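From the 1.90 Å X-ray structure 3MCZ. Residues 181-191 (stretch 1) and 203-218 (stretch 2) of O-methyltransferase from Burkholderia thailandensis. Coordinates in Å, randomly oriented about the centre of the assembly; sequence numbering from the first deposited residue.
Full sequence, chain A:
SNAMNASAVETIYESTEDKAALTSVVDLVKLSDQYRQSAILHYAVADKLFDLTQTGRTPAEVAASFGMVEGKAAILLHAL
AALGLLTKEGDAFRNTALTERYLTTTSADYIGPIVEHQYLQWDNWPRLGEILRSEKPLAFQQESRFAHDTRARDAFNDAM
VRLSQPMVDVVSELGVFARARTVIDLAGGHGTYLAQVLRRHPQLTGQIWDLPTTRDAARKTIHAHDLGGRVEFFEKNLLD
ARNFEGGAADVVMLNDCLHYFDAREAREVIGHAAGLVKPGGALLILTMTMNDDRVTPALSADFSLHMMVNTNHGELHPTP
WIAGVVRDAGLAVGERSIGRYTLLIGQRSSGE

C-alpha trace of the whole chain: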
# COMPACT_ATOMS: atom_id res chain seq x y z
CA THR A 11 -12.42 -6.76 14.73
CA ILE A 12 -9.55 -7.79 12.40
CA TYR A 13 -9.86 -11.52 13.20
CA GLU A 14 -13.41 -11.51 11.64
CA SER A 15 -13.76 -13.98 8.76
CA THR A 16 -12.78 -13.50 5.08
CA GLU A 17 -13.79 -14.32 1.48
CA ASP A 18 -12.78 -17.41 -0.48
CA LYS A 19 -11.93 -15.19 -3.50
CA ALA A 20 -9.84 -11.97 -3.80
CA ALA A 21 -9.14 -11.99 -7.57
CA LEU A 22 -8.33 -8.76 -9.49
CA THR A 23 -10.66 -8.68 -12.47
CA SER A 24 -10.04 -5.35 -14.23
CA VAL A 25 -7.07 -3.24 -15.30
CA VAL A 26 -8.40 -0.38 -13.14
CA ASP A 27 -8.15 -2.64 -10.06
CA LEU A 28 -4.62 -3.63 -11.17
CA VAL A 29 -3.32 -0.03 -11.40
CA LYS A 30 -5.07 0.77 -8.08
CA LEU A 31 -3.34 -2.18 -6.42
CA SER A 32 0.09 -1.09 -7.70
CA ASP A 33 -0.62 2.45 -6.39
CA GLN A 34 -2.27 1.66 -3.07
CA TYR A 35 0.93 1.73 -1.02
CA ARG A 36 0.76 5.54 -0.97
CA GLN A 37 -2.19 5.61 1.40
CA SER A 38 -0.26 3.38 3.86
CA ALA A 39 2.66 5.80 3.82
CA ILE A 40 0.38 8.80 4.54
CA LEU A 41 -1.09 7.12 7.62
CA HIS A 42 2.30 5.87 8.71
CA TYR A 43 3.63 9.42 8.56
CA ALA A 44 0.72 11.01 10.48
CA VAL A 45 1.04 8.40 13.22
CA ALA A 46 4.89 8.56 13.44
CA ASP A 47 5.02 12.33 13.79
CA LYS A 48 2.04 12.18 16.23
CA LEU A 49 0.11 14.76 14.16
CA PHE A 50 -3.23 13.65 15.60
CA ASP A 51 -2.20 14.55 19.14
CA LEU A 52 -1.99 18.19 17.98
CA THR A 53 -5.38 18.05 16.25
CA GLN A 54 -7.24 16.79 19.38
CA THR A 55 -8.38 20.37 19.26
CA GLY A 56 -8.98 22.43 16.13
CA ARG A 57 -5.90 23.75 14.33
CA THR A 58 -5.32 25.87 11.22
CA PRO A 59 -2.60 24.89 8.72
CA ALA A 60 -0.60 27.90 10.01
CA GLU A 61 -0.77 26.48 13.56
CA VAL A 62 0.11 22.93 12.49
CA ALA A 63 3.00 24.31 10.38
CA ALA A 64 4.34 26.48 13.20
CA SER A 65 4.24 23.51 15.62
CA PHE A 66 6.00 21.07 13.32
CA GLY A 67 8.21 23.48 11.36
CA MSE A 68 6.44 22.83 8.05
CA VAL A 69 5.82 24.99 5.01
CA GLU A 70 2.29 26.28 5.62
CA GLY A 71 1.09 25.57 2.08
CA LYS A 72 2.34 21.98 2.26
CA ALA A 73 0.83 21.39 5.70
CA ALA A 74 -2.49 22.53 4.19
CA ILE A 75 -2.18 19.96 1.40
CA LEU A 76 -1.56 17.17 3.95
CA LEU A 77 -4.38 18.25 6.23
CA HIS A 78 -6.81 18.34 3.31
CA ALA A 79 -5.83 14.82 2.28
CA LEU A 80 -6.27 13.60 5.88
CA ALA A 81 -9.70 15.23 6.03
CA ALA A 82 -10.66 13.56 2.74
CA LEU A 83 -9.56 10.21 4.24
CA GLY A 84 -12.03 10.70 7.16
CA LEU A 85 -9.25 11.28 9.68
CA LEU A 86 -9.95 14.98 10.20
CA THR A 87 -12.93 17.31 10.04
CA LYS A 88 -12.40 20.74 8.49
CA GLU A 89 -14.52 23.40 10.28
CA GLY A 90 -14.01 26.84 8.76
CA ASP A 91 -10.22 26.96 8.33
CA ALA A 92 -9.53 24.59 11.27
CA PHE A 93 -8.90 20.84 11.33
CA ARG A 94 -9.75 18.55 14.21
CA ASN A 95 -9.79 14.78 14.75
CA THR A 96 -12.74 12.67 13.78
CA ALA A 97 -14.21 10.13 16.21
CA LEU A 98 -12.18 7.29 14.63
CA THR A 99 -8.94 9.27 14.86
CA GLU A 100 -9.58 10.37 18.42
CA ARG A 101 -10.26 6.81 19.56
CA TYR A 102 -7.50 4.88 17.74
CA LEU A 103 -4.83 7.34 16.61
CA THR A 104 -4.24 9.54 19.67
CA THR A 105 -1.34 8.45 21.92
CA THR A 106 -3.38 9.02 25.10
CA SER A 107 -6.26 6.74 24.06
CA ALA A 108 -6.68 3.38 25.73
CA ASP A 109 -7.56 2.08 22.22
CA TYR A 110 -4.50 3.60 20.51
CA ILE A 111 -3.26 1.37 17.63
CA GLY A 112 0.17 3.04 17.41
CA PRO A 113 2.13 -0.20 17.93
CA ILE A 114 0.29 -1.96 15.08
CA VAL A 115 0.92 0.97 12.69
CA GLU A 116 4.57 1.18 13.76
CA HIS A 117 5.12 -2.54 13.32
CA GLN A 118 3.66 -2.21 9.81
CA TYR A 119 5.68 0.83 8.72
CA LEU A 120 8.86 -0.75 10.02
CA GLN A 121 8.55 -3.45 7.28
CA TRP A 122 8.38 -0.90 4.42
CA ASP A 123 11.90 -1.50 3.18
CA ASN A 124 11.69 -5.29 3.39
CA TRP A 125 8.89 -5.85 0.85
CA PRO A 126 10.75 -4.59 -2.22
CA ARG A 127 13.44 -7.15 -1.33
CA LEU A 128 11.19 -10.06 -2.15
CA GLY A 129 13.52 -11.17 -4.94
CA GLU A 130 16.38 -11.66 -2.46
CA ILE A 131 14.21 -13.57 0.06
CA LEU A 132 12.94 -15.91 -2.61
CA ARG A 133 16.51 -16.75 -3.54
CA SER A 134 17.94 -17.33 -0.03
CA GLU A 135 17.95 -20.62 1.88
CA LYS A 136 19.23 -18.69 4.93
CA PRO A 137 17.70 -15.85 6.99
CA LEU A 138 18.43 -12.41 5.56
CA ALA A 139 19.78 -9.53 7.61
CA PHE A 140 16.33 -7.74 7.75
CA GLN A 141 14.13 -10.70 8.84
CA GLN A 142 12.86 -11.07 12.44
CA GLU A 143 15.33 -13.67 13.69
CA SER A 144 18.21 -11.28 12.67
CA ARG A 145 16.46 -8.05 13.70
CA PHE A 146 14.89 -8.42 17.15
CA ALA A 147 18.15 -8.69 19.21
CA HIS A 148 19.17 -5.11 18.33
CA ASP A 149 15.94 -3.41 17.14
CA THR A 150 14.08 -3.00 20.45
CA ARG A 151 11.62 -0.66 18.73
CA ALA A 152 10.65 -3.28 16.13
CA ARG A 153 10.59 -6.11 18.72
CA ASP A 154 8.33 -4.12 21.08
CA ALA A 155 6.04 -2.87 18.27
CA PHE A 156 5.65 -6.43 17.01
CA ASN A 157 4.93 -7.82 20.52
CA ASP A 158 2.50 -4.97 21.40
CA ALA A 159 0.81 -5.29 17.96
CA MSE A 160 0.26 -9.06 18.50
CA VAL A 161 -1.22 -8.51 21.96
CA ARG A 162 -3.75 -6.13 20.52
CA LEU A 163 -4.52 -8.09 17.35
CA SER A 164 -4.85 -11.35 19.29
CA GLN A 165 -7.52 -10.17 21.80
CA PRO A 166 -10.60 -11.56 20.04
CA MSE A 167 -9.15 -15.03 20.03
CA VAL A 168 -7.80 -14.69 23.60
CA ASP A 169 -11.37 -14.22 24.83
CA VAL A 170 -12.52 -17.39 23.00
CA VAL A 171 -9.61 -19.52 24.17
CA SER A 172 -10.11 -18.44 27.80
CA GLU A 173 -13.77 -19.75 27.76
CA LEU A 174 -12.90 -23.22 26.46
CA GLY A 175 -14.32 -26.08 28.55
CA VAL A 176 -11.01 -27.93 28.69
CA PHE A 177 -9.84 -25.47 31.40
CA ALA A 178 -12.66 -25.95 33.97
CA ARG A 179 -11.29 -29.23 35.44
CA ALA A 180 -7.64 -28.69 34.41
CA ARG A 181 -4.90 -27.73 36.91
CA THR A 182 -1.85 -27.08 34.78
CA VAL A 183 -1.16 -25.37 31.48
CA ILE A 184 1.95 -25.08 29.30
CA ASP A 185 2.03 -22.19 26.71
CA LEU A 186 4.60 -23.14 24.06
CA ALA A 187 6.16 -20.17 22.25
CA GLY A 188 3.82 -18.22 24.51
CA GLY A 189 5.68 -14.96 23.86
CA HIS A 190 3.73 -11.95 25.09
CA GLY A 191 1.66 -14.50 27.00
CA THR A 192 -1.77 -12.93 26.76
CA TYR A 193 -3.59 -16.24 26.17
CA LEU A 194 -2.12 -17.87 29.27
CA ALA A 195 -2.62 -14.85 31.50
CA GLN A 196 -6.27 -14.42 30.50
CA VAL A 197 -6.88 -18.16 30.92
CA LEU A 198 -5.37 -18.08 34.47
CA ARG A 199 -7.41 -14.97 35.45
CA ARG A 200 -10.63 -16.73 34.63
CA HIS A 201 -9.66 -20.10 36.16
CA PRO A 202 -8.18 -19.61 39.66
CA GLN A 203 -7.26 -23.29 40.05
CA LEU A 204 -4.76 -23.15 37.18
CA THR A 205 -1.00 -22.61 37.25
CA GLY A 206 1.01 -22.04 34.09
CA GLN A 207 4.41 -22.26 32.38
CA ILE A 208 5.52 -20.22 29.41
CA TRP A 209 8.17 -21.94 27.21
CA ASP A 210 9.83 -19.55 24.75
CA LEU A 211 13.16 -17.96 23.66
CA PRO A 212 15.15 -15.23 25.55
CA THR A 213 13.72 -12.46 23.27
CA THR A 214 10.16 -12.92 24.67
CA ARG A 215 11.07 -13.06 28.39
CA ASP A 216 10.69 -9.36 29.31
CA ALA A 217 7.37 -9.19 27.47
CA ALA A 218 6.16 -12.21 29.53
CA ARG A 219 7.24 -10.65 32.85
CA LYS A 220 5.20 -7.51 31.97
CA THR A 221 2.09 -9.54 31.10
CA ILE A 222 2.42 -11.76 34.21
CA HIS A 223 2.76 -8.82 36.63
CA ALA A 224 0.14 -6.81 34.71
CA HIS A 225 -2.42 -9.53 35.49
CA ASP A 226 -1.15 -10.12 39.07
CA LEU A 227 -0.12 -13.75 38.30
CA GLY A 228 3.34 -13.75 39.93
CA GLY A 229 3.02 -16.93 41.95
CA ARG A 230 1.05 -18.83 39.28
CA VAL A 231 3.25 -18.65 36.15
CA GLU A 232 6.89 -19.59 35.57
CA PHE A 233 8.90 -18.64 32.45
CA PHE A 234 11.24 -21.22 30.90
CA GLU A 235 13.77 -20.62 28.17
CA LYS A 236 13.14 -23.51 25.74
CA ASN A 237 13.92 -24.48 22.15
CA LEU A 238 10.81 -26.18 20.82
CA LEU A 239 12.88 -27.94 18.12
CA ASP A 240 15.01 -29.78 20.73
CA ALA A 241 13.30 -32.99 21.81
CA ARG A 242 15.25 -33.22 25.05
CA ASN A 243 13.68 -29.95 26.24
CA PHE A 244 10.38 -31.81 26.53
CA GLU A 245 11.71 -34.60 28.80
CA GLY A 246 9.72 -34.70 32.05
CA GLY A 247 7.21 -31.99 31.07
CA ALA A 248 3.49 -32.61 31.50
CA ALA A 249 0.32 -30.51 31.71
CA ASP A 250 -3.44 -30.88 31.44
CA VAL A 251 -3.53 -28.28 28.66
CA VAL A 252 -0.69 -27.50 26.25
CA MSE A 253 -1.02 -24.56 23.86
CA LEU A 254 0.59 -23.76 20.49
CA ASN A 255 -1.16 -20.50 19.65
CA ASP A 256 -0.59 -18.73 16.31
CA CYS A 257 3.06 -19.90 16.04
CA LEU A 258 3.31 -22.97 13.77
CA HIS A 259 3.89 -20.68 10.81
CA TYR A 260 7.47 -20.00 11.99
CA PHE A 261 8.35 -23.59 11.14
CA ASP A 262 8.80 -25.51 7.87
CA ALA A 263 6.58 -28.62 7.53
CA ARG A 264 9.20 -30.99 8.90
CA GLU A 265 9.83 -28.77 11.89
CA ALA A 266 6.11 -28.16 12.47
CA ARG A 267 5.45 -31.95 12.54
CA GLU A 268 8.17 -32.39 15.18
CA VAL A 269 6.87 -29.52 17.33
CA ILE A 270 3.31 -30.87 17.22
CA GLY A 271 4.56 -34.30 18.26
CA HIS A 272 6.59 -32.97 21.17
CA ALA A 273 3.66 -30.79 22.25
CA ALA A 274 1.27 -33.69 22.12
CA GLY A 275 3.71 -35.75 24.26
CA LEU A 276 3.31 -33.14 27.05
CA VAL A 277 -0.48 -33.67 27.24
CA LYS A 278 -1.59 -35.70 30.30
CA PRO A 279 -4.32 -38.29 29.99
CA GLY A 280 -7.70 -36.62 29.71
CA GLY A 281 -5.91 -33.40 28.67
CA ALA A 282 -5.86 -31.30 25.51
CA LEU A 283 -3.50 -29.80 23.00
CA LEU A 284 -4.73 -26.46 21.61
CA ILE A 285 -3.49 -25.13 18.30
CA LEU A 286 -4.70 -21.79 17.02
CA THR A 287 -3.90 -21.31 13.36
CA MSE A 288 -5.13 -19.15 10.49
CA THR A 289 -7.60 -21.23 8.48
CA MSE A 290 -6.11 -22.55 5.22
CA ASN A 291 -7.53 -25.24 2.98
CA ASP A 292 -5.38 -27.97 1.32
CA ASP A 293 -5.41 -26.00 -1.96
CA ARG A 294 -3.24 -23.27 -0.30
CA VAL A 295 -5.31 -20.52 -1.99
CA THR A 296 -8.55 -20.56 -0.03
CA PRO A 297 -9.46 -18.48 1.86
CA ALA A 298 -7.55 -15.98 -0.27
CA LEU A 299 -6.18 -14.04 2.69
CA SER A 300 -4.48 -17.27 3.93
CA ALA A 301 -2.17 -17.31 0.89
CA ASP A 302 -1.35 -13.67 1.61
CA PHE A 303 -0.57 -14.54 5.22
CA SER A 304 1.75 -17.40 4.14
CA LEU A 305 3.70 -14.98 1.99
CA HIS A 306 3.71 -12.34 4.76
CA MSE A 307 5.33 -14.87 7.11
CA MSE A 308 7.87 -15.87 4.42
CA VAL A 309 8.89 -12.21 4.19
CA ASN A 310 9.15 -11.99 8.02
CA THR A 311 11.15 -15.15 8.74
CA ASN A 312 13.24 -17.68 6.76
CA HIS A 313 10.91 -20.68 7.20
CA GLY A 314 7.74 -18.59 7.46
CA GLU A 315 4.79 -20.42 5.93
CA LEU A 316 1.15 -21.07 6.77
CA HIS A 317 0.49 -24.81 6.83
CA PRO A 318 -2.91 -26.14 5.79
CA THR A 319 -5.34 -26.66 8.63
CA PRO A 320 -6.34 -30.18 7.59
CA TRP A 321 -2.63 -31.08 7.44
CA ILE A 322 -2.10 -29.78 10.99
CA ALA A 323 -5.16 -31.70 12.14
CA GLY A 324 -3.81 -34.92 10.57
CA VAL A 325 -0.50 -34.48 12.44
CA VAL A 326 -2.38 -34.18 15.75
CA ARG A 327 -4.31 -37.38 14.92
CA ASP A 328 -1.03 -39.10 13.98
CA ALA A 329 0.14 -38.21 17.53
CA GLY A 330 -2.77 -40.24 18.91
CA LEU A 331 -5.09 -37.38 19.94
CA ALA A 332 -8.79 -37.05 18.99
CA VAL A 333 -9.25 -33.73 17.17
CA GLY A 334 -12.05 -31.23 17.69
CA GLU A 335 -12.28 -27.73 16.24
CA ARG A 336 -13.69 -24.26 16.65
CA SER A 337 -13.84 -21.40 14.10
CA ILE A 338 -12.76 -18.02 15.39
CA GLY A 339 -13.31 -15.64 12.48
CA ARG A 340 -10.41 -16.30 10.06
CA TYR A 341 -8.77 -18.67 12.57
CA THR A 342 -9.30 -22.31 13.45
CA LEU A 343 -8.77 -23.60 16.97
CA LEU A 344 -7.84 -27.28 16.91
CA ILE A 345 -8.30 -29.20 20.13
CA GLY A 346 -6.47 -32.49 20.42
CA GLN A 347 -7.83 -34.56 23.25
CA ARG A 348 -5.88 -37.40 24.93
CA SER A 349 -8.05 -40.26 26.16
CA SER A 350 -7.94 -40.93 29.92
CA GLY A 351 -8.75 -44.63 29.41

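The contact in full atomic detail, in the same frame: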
# COMPACT_ATOMS: atom_id res chain seq x y z
N ARG A 181 -5.72 -28.38 35.89
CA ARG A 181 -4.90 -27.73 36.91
C ARG A 181 -3.68 -27.05 36.37
O ARG A 181 -3.25 -26.07 36.93
CB ARG A 181 -4.46 -28.75 37.96
CG ARG A 181 -5.59 -29.30 38.77
CD ARG A 181 -6.35 -28.20 39.52
NE ARG A 181 -5.52 -27.41 40.46
CZ ARG A 181 -5.21 -27.78 41.70
NH1 ARG A 181 -5.62 -28.94 42.21
NH2 ARG A 181 -4.45 -26.98 42.44
N THR A 182 -3.10 -27.60 35.31
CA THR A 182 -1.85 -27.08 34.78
C THR A 182 -1.93 -26.86 33.28
O THR A 182 -2.59 -27.62 32.56
CB THR A 182 -0.68 -28.02 35.05
OG1 THR A 182 -1.00 -29.33 34.55
CG2 THR A 182 -0.36 -28.08 36.59
N VAL A 183 -1.24 -25.80 32.86
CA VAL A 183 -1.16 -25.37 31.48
C VAL A 183 0.29 -25.04 31.10
O VAL A 183 1.02 -24.37 31.85
CB VAL A 183 -1.98 -24.06 31.24
CG1 VAL A 183 -1.97 -23.69 29.72
CG2 VAL A 183 -3.37 -24.16 31.75
N ILE A 184 0.68 -25.46 29.91
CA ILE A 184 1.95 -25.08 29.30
C ILE A 184 1.66 -24.30 28.00
O ILE A 184 0.93 -24.79 27.13
CB ILE A 184 2.79 -26.34 29.05
CG1 ILE A 184 3.29 -26.90 30.36
CG2 ILE A 184 3.92 -26.05 28.10
CD1 ILE A 184 4.09 -28.18 30.23
N ASP A 185 2.19 -23.07 27.90
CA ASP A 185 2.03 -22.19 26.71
C ASP A 185 3.37 -22.21 25.94
O ASP A 185 4.36 -21.57 26.34
CB ASP A 185 1.68 -20.76 27.18
CG ASP A 185 1.11 -19.86 26.07
OD1 ASP A 185 0.79 -20.35 24.94
OD2 ASP A 185 0.97 -18.64 26.34
N LEU A 186 3.39 -22.93 24.84
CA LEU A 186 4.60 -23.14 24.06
C LEU A 186 4.78 -21.96 23.09
O LEU A 186 3.88 -21.62 22.34
CB LEU A 186 4.54 -24.48 23.32
CG LEU A 186 4.48 -25.78 24.15
CD1 LEU A 186 4.16 -26.97 23.22
CD2 LEU A 186 5.75 -26.04 24.98
N ALA A 187 5.95 -21.32 23.12
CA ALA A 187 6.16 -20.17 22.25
C ALA A 187 5.19 -19.08 22.68
O ALA A 187 4.68 -18.32 21.84
CB ALA A 187 5.94 -20.54 20.77
N GLY A 188 4.91 -19.02 23.99
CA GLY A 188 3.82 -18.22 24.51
C GLY A 188 4.03 -16.73 24.33
O GLY A 188 3.06 -15.96 24.30
N GLY A 189 5.30 -16.32 24.24
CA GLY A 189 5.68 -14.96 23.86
C GLY A 189 5.17 -13.91 24.81
O GLY A 189 5.54 -13.91 25.99
N HIS A 190 4.33 -13.02 24.28
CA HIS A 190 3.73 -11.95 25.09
C HIS A 190 2.93 -12.56 26.25
O HIS A 190 2.96 -12.06 27.38
CB HIS A 190 2.86 -11.00 24.25
CG HIS A 190 1.94 -11.69 23.30
ND1 HIS A 190 0.72 -12.20 23.70
CD2 HIS A 190 2.04 -11.94 21.97
CE1 HIS A 190 0.12 -12.75 22.65
NE2 HIS A 190 0.91 -12.61 21.60
N GLY A 191 2.25 -13.67 25.96
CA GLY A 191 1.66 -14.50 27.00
C GLY A 191 0.23 -14.15 27.36
O GLY A 191 -0.25 -14.55 28.43
N GLN A 203 -7.93 -22.04 39.73
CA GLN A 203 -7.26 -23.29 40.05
C GLN A 203 -6.03 -23.59 39.20
O GLN A 203 -5.31 -24.57 39.47
CB GLN A 203 -8.24 -24.47 39.94
CG GLN A 203 -8.46 -25.04 38.54
CD GLN A 203 -9.30 -24.22 37.59
OE1 GLN A 203 -9.83 -23.13 37.91
NE2 GLN A 203 -9.45 -24.75 36.39
N LEU A 204 -5.82 -22.83 38.13
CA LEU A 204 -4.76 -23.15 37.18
C LEU A 204 -3.42 -22.48 37.56
O LEU A 204 -3.38 -21.36 38.05
CB LEU A 204 -5.14 -22.68 35.75
CG LEU A 204 -6.32 -23.33 35.03
CD1 LEU A 204 -6.55 -22.70 33.65
CD2 LEU A 204 -6.09 -24.82 34.88
N THR A 205 -2.33 -23.19 37.32
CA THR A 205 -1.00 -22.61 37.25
C THR A 205 -0.42 -22.88 35.85
O THR A 205 -0.90 -23.74 35.11
CB THR A 205 -0.07 -23.19 38.35
OG1 THR A 205 -0.01 -24.60 38.22
CG2 THR A 205 -0.54 -22.80 39.79
N GLY A 206 0.59 -22.10 35.47
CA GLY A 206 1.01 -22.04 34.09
C GLY A 206 2.51 -21.96 33.93
O GLY A 206 3.22 -21.49 34.82
N GLN A 207 3.00 -22.48 32.81
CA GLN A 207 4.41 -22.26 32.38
C GLN A 207 4.40 -21.69 30.97
O GLN A 207 3.56 -22.09 30.13
CB GLN A 207 5.20 -23.56 32.38
CG GLN A 207 5.20 -24.25 33.74
CD GLN A 207 6.06 -25.51 33.76
OE1 GLN A 207 6.48 -25.98 32.72
NE2 GLN A 207 6.34 -26.02 34.94
N ILE A 208 5.29 -20.73 30.72
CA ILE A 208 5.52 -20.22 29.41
C ILE A 208 6.90 -20.73 28.99
O ILE A 208 7.88 -20.55 29.72
CB ILE A 208 5.52 -18.65 29.36
CG1 ILE A 208 4.18 -18.05 29.86
CG2 ILE A 208 5.77 -18.18 27.93
CD1 ILE A 208 4.34 -16.63 30.32
N TRP A 209 6.95 -21.38 27.83
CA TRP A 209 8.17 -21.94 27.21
C TRP A 209 8.43 -21.16 25.94
O TRP A 209 7.68 -21.29 24.97
CB TRP A 209 7.95 -23.41 26.82
CG TRP A 209 7.76 -24.40 27.98
CD1 TRP A 209 7.34 -24.13 29.25
CD2 TRP A 209 8.00 -25.81 27.94
NE1 TRP A 209 7.30 -25.27 30.00
CE2 TRP A 209 7.71 -26.32 29.22
CE3 TRP A 209 8.45 -26.69 26.94
CZ2 TRP A 209 7.85 -27.68 29.54
CZ3 TRP A 209 8.57 -28.03 27.25
CH2 TRP A 209 8.28 -28.52 28.55
N ASP A 210 9.48 -20.35 25.94
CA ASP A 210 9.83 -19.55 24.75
C ASP A 210 11.32 -19.18 24.78
O ASP A 210 12.06 -19.62 25.65
CB ASP A 210 8.95 -18.30 24.69
CG ASP A 210 8.74 -17.80 23.26
OD1 ASP A 210 9.54 -18.16 22.35
OD2 ASP A 210 7.75 -17.05 23.05
N LEU A 211 11.75 -18.38 23.80
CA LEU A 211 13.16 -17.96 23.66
C LEU A 211 13.46 -16.75 24.57
O LEU A 211 12.54 -16.14 25.11
CB LEU A 211 13.46 -17.64 22.19
CG LEU A 211 13.38 -18.85 21.24
CD1 LEU A 211 13.36 -18.43 19.76
CD2 LEU A 211 14.51 -19.85 21.50
N PRO A 212 14.75 -16.42 24.75
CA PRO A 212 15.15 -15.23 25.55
C PRO A 212 14.49 -13.90 25.13
O PRO A 212 14.20 -13.07 25.99
CB PRO A 212 16.66 -15.15 25.33
CG PRO A 212 17.07 -16.58 25.08
CD PRO A 212 15.91 -17.26 24.39
N THR A 213 14.25 -13.73 23.82
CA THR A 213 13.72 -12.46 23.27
C THR A 213 12.33 -12.09 23.81
O THR A 213 12.01 -10.89 23.91
CB THR A 213 13.66 -12.46 21.70
OG1 THR A 213 12.85 -13.54 21.23
CG2 THR A 213 15.05 -12.58 21.09
N THR A 214 11.53 -13.10 24.15
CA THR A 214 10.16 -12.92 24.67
C THR A 214 10.06 -12.68 26.18
O THR A 214 9.00 -12.25 26.66
CB THR A 214 9.32 -14.19 24.42
OG1 THR A 214 9.88 -15.27 25.19
CG2 THR A 214 9.29 -14.56 22.93
N ARG A 215 11.13 -12.97 26.92
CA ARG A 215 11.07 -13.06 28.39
C ARG A 215 10.67 -11.77 29.16
O ARG A 215 10.02 -11.85 30.20
CB ARG A 215 12.38 -13.61 28.92
CG ARG A 215 12.61 -13.38 30.39
CD ARG A 215 13.70 -14.29 30.93
NE ARG A 215 13.16 -15.33 31.81
CZ ARG A 215 13.91 -16.16 32.55
NH1 ARG A 215 15.24 -16.09 32.51
NH2 ARG A 215 13.31 -17.05 33.34
N ASP A 216 11.08 -10.61 28.67
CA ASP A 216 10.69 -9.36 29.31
C ASP A 216 9.22 -9.06 29.02
O ASP A 216 8.53 -8.48 29.86
CB ASP A 216 11.57 -8.19 28.83
CG ASP A 216 12.96 -8.21 29.46
OD1 ASP A 216 13.17 -8.99 30.42
OD2 ASP A 216 13.83 -7.42 29.02
N ALA A 217 8.75 -9.43 27.84
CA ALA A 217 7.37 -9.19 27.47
C ALA A 217 6.45 -10.06 28.35
O ALA A 217 5.37 -9.62 28.75
CB ALA A 217 7.14 -9.49 25.98
N ALA A 218 6.92 -11.27 28.69
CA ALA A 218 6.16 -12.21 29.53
C ALA A 218 6.06 -11.70 30.96
O ALA A 218 4.98 -11.77 31.56
CB ALA A 218 6.79 -13.61 29.51
O HOH W 1 -2.21 -25.98 39.42
O HOH W 2 -3.09 -24.77 41.67

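Two parallel strands, 182-186 and 205-210, lie side by side with an angle of 17° between their directions, and the two stretches together bury 880 Å² of surface. The backbone ladder alternates between partners, as parallel pairing requires. Thr205 N donates to Arg181 O (3.0 Å), Val183 N to Thr205 O (3.1 Å), Gln207 N to Val183 O (2.9 Å), Asp185 N to Gln207 O (2.8 Å) and Trp209 N to Asp185 O (3.0 Å); the last two are nearly straight, each with an angle of 176° at the hydrogen. Ala187 N to Trp209 O, at 2.5 Å, is unusually short and carries the ladder one step past the end of strand 182-186. Every one of these carbonyls except Trp209 O also receives a CA-H...O contact, among them Gly206 CA to Val183 O at 3.2 Å and Leu204 CA to Arg181 O at 3.3 Å.

Apolar packing on the face bearing Ile184, Leu186 and Trp209 centres on the indole. Ile184 CG2 sits 3.9 Å from the centroid of the Trp209 five-membered ring and only 6° off its normal, a CH-pi contact over the face, while Ile184 CD1 reaches Trp209 CZ2 at 3.9 Å. Leu186 CD2 approaches Trp209 CE3 obliquely at 3.4 Å. Within its own strand the indole is tethered by a hydrogen bond from Trp209 NE1 to Gln207 OE1 (2.9 Å), two residues back on the same face. Near the start of the ladder, Val183 CG2 meets Leu204 CD1 at 4.0 Å.

Polar side chains and water close the Arg181 end. The CA-to-CB bond of Arg181 points away from the second stretch, but three successive m rotamers fold the chain back, so that Arg181 NE donates to Gln203 O (3.0 Å) near the guanidinium plane. One water accepts from Arg181 NH2 (2.7 Å) and donates to Gln203 O (3.1 Å), making a second link to that carbonyl. Another donates to Arg181 O (2.7 Å) and hydrogen-bonds with Thr205 OG1 (2.9 Å).

Two successive beta turns, type II from Asp185 to Gly188 and type II' from Gly188 to Gly191, lead out of the first strand. Gly189 N makes a weak hydrogen bond to Asp210 OD2 (2.8 Å, 117° at the hydrogen). Glycine leaves room here: an ideal CB on Gly188 would lie 2.9 Å from Ile208 CG2 and 2.7 Å from Asp185 OD2, both clashes.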